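Local coordinates for outer surface protein (Bacillus cereus ATCC 14579, PDB 1X7F) that is probably a 6-phospho-N-acetylmuramidase, a glycosidase that releases N-acetylmuramic acid 6-phosphate during cell-wall recycling, at residues 301-306 with 344-349. Residues are numbered along the deposited sequence; the frame is centred on the assembly and turned at random. Where two conformers were deposited one is given.
Sequences EYMVRS and ELQIIL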
ATOM      1  N   GLU A 301      -4.704  12.317 -22.803  1.00 33.32           N
ATOM      2  CA  GLU A 301      -4.652  10.871 -22.544  1.00 32.67           C
ATOM      3  C   GLU A 301      -3.385  10.218 -23.094  1.00 33.10           C
ATOM      4  O   GLU A 301      -3.125   9.049 -22.821  1.00 33.75           O
ATOM      5  CB  GLU A 301      -5.906  10.151 -23.066  1.00 31.70           C
ATOM      6  CG  GLU A 301      -6.083  10.182 -24.585  1.00 33.30           C
ATOM      7  CD  GLU A 301      -7.428   9.622 -25.027  1.00 33.11           C
ATOM      8  OE1 GLU A 301      -7.950   8.732 -24.321  1.00 37.83           O
ATOM      9  OE2 GLU A 301      -7.976  10.069 -26.066  1.00 31.74           O
ATOM     10  N   TYR A 302      -2.585  10.982 -23.837  1.00 33.06           N
ATOM     11  CA  TYR A 302      -1.391  10.449 -24.477  1.00 33.61           C
ATOM     12  C   TYR A 302      -0.143  10.503 -23.614  1.00 34.16           C
ATOM     13  O   TYR A 302       0.789   9.737 -23.824  1.00 34.33           O
ATOM     14  CB  TYR A 302      -1.144  11.144 -25.836  1.00 32.23           C
ATOM     15  CG  TYR A 302      -2.136  10.710 -26.897  1.00 31.49           C
ATOM     16  CD1 TYR A 302      -3.357  11.383 -27.060  1.00 31.04           C
ATOM     17  CD2 TYR A 302      -1.871   9.606 -27.718  1.00 29.66           C
ATOM     18  CE1 TYR A 302      -4.289  10.975 -28.024  1.00 32.62           C
ATOM     19  CE2 TYR A 302      -2.782   9.201 -28.701  1.00 28.85           C
ATOM     20  CZ  TYR A 302      -3.994   9.880 -28.842  1.00 32.10           C
ATOM     21  OH  TYR A 302      -4.905   9.479 -29.800  1.00 33.70           O
ATOM     22  N   MET A 303      -0.111  11.413 -22.649  1.00 35.71           N
ATOM     23  CA  MET A 303       1.076  11.567 -21.816  1.00 37.05           C
ATOM     24  C   MET A 303       0.821  12.412 -20.576  1.00 36.72           C
ATOM     25  O   MET A 303      -0.122  13.217 -20.522  1.00 36.88           O
ATOM     26  CB  MET A 303       2.277  12.095 -22.630  1.00 37.71           C
ATOM     27  CG  MET A 303       2.402  13.622 -22.745  1.00 43.84           C
ATOM     28  SD  MET A 303       1.559  14.336 -24.154  1.00 54.01           S
ATOM     29  CE  MET A 303       2.618  13.983 -25.524  1.00 44.23           C
ATOM     30  N   VAL A 304       1.656  12.193 -19.568  1.00 35.90           N
ATOM     31  CA  VAL A 304       1.698  13.044 -18.389  1.00 35.05           C
ATOM     32  C   VAL A 304       2.668  14.162 -18.731  1.00 35.30           C
ATOM     33  O   VAL A 304       3.818  13.891 -19.062  1.00 35.97           O
ATOM     34  CB  VAL A 304       2.220  12.249 -17.168  1.00 34.77           C
ATOM     35  CG1 VAL A 304       2.507  13.183 -15.973  1.00 34.73           C
ATOM     36  CG2 VAL A 304       1.245  11.151 -16.786  1.00 33.54           C
ATOM     37  N   ARG A 305       2.203  15.404 -18.679  1.00 35.94           N
ATOM     38  CA  ARG A 305       3.028  16.574 -18.979  1.00 35.83           C
ATOM     39  C   ARG A 305       3.452  17.269 -17.690  1.00 36.99           C
ATOM     40  O   ARG A 305       2.608  17.784 -16.942  1.00 36.25           O
ATOM     41  CB  ARG A 305       2.271  17.592 -19.831  1.00 35.40           C
ATOM     42  CG  ARG A 305       1.686  17.055 -21.138  1.00 34.81           C
ATOM     43  CD  ARG A 305       0.946  18.126 -21.948  1.00 34.05           C
ATOM     44  NE  ARG A 305       1.832  19.206 -22.404  1.00 26.69           N
ATOM     45  CZ  ARG A 305       1.420  20.426 -22.725  1.00 30.63           C
ATOM     46  NH1 ARG A 305       0.127  20.731 -22.654  1.00 32.47           N
ATOM     47  NH2 ARG A 305       2.295  21.354 -23.123  1.00 29.87           N
ATOM     48  N   SER A 306       4.757  17.302 -17.457  1.00 37.29           N
ATOM     49  CA  SER A 306       5.320  18.014 -16.322  1.00 38.87           C
ATOM     50  C   SER A 306       5.818  19.374 -16.828  1.00 39.50           C
ATOM     51  O   SER A 306       6.979  19.529 -17.216  1.00 39.78           O
ATOM     52  CB  SER A 306       6.442  17.175 -15.690  1.00 38.43           C
ATOM     53  OG  SER A 306       6.972  17.807 -14.537  1.00 40.19           O
ATOM     54  N   GLU A 344      10.367  20.310 -21.683  1.00 36.60           N
ATOM     55  CA  GLU A 344       9.129  19.741 -21.148  1.00 37.59           C
ATOM     56  C   GLU A 344       9.347  18.250 -21.007  1.00 37.34           C
ATOM     57  O   GLU A 344       9.635  17.562 -21.991  1.00 38.42           O
ATOM     58  CB  GLU A 344       7.876  20.044 -22.015  1.00 37.29           C
ATOM     59  CG  GLU A 344       6.591  19.384 -21.497  1.00 36.97           C
ATOM     60  CD  GLU A 344       5.323  19.788 -22.257  1.00 37.97           C
ATOM     61  OE1 GLU A 344       4.973  20.979 -22.292  1.00 38.24           O
ATOM     62  OE2 GLU A 344       4.638  18.901 -22.801  1.00 41.48           O
ATOM     63  N   LEU A 345       9.228  17.770 -19.774  1.00 36.98           N
ATOM     64  CA  LEU A 345       9.340  16.357 -19.463  1.00 36.76           C
ATOM     65  C   LEU A 345       7.959  15.707 -19.550  1.00 36.62           C
ATOM     66  O   LEU A 345       6.975  16.267 -19.067  1.00 36.42           O
ATOM     67  CB  LEU A 345       9.932  16.165 -18.056  1.00 36.39           C
ATOM     68  CG  LEU A 345      10.149  14.722 -17.580  1.00 39.27           C
ATOM     69  CD1 LEU A 345      11.424  14.633 -16.763  1.00 41.56           C
ATOM     70  CD2 LEU A 345       8.941  14.148 -16.781  1.00 43.90           C
ATOM     71  N   GLN A 346       7.904  14.532 -20.170  0.50 36.28           N
ATOM     72  CA  GLN A 346       6.662  13.790 -20.318  0.50 36.11           C
ATOM     73  C   GLN A 346       6.879  12.337 -19.961  0.50 36.39           C
ATOM     74  O   GLN A 346       7.996  11.827 -20.047  0.50 37.11           O
ATOM     75  CB  GLN A 346       6.137  13.878 -21.758  0.50 35.78           C
ATOM     76  CG  GLN A 346       5.916  15.295 -22.280  0.50 35.33           C
ATOM     77  CD  GLN A 346       5.691  15.335 -23.781  0.50 36.24           C
ATOM     78  OE1 GLN A 346       5.829  14.309 -24.469  0.50 34.53           O
ATOM     79  NE2 GLN A 346       5.350  16.517 -24.299  0.50 30.91           N
ATOM     80  N   ILE A 347       5.807  11.682 -19.537  1.00 36.28           N
ATOM     81  CA  ILE A 347       5.791  10.244 -19.409  1.00 36.36           C
ATOM     82  C   ILE A 347       4.682   9.793 -20.352  1.00 36.01           C
ATOM     83  O   ILE A 347       3.569  10.291 -20.281  1.00 35.10           O
ATOM     84  CB  ILE A 347       5.547   9.770 -17.940  1.00 36.39           C
ATOM     85  CG1 ILE A 347       6.595  10.375 -16.988  1.00 36.78           C
ATOM     86  CG2 ILE A 347       5.564   8.222 -17.883  1.00 35.68           C
ATOM     87  CD1 ILE A 347       6.523   9.853 -15.556  1.00 36.63           C
ATOM     88  N   ILE A 348       5.016   8.894 -21.271  1.00 36.44           N
ATOM     89  CA  ILE A 348       4.085   8.486 -22.310  1.00 36.49           C
ATOM     90  C   ILE A 348       3.043   7.526 -21.728  1.00 37.37           C
ATOM     91  O   ILE A 348       3.388   6.627 -20.957  1.00 37.72           O
ATOM     92  CB  ILE A 348       4.863   7.848 -23.516  1.00 36.02           C
ATOM     93  CG1 ILE A 348       5.982   8.784 -24.032  1.00 36.24           C
ATOM     94  CG2 ILE A 348       3.911   7.468 -24.651  1.00 35.31           C
ATOM     95  CD1 ILE A 348       5.571  10.271 -24.249  1.00 31.88           C
ATOM     96  N   LEU A 349       1.776   7.741 -22.092  1.00 37.50           N
ATOM     97  CA  LEU A 349       0.670   6.895 -21.660  1.00 37.33           C
ATOM     98  C   LEU A 349       0.137   6.016 -22.782  1.00 37.38           C
ATOM     99  O   LEU A 349      -0.338   4.917 -22.516  1.00 38.65           O
ATOM    100  CB  LEU A 349      -0.475   7.741 -21.079  1.00 36.85           C
ATOM    101  CG  LEU A 349      -0.135   8.579 -19.846  1.00 36.44           C
ATOM    102  CD1 LEU A 349      -1.302   9.515 -19.501  1.00 32.62           C
ATOM    103  CD2 LEU A 349       0.228   7.694 -18.652  1.00 33.94           C
TER
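Glu344 carries CG opposite its backbone N (chi1 177°) and stays extended to CD, while Arg305 runs straight to CD and then bends at chi3 (64°), which brings its guanidinium to the carboxylate. The two meet on an antiparallel pair, edge strand 303-306 against strand 345-348, in the mixed sheet of the C-terminal domain. Arginine suits this place because it can grip side-on in a salt bridge: Arg305 NE gives a nearly straight bond to Glu344 OE2 (2.9 Å), and Arg305 NH2 reaches the syn lone pair of Glu344 OE1 (2.8 Å). The planes of the two groups are turned 46° apart, and NE approaches OE2 from above the carboxylate. In the conformer given here, Gln346 NE2 donates to Glu344 OE2 from the opposite face (2.9 Å), giving this oxygen two donors; the amide's own OE1 is taken by Lys358. The long, flexible Met303 bends at chi2 and chi3 to lay CG and CE against that amide, on the same side of the sheet as Arg305. Beta-branched Val304 and Ile347 favour extended backbone, exchange two backbone hydrogen bonds (Val304 N to Ile347 O 2.8 Å, Ile347 N to Val304 O 3.0 Å) and turn to the other side, where both touch Phe381. Here Val304 CG2 meets Leu349 CD2 at 4.1 Å. The ladder continues at Ser306, whose hydroxyl OG is hydrogen-bonded to His293 ND1; Ser306 N donates to Leu345 O at 2.9 Å.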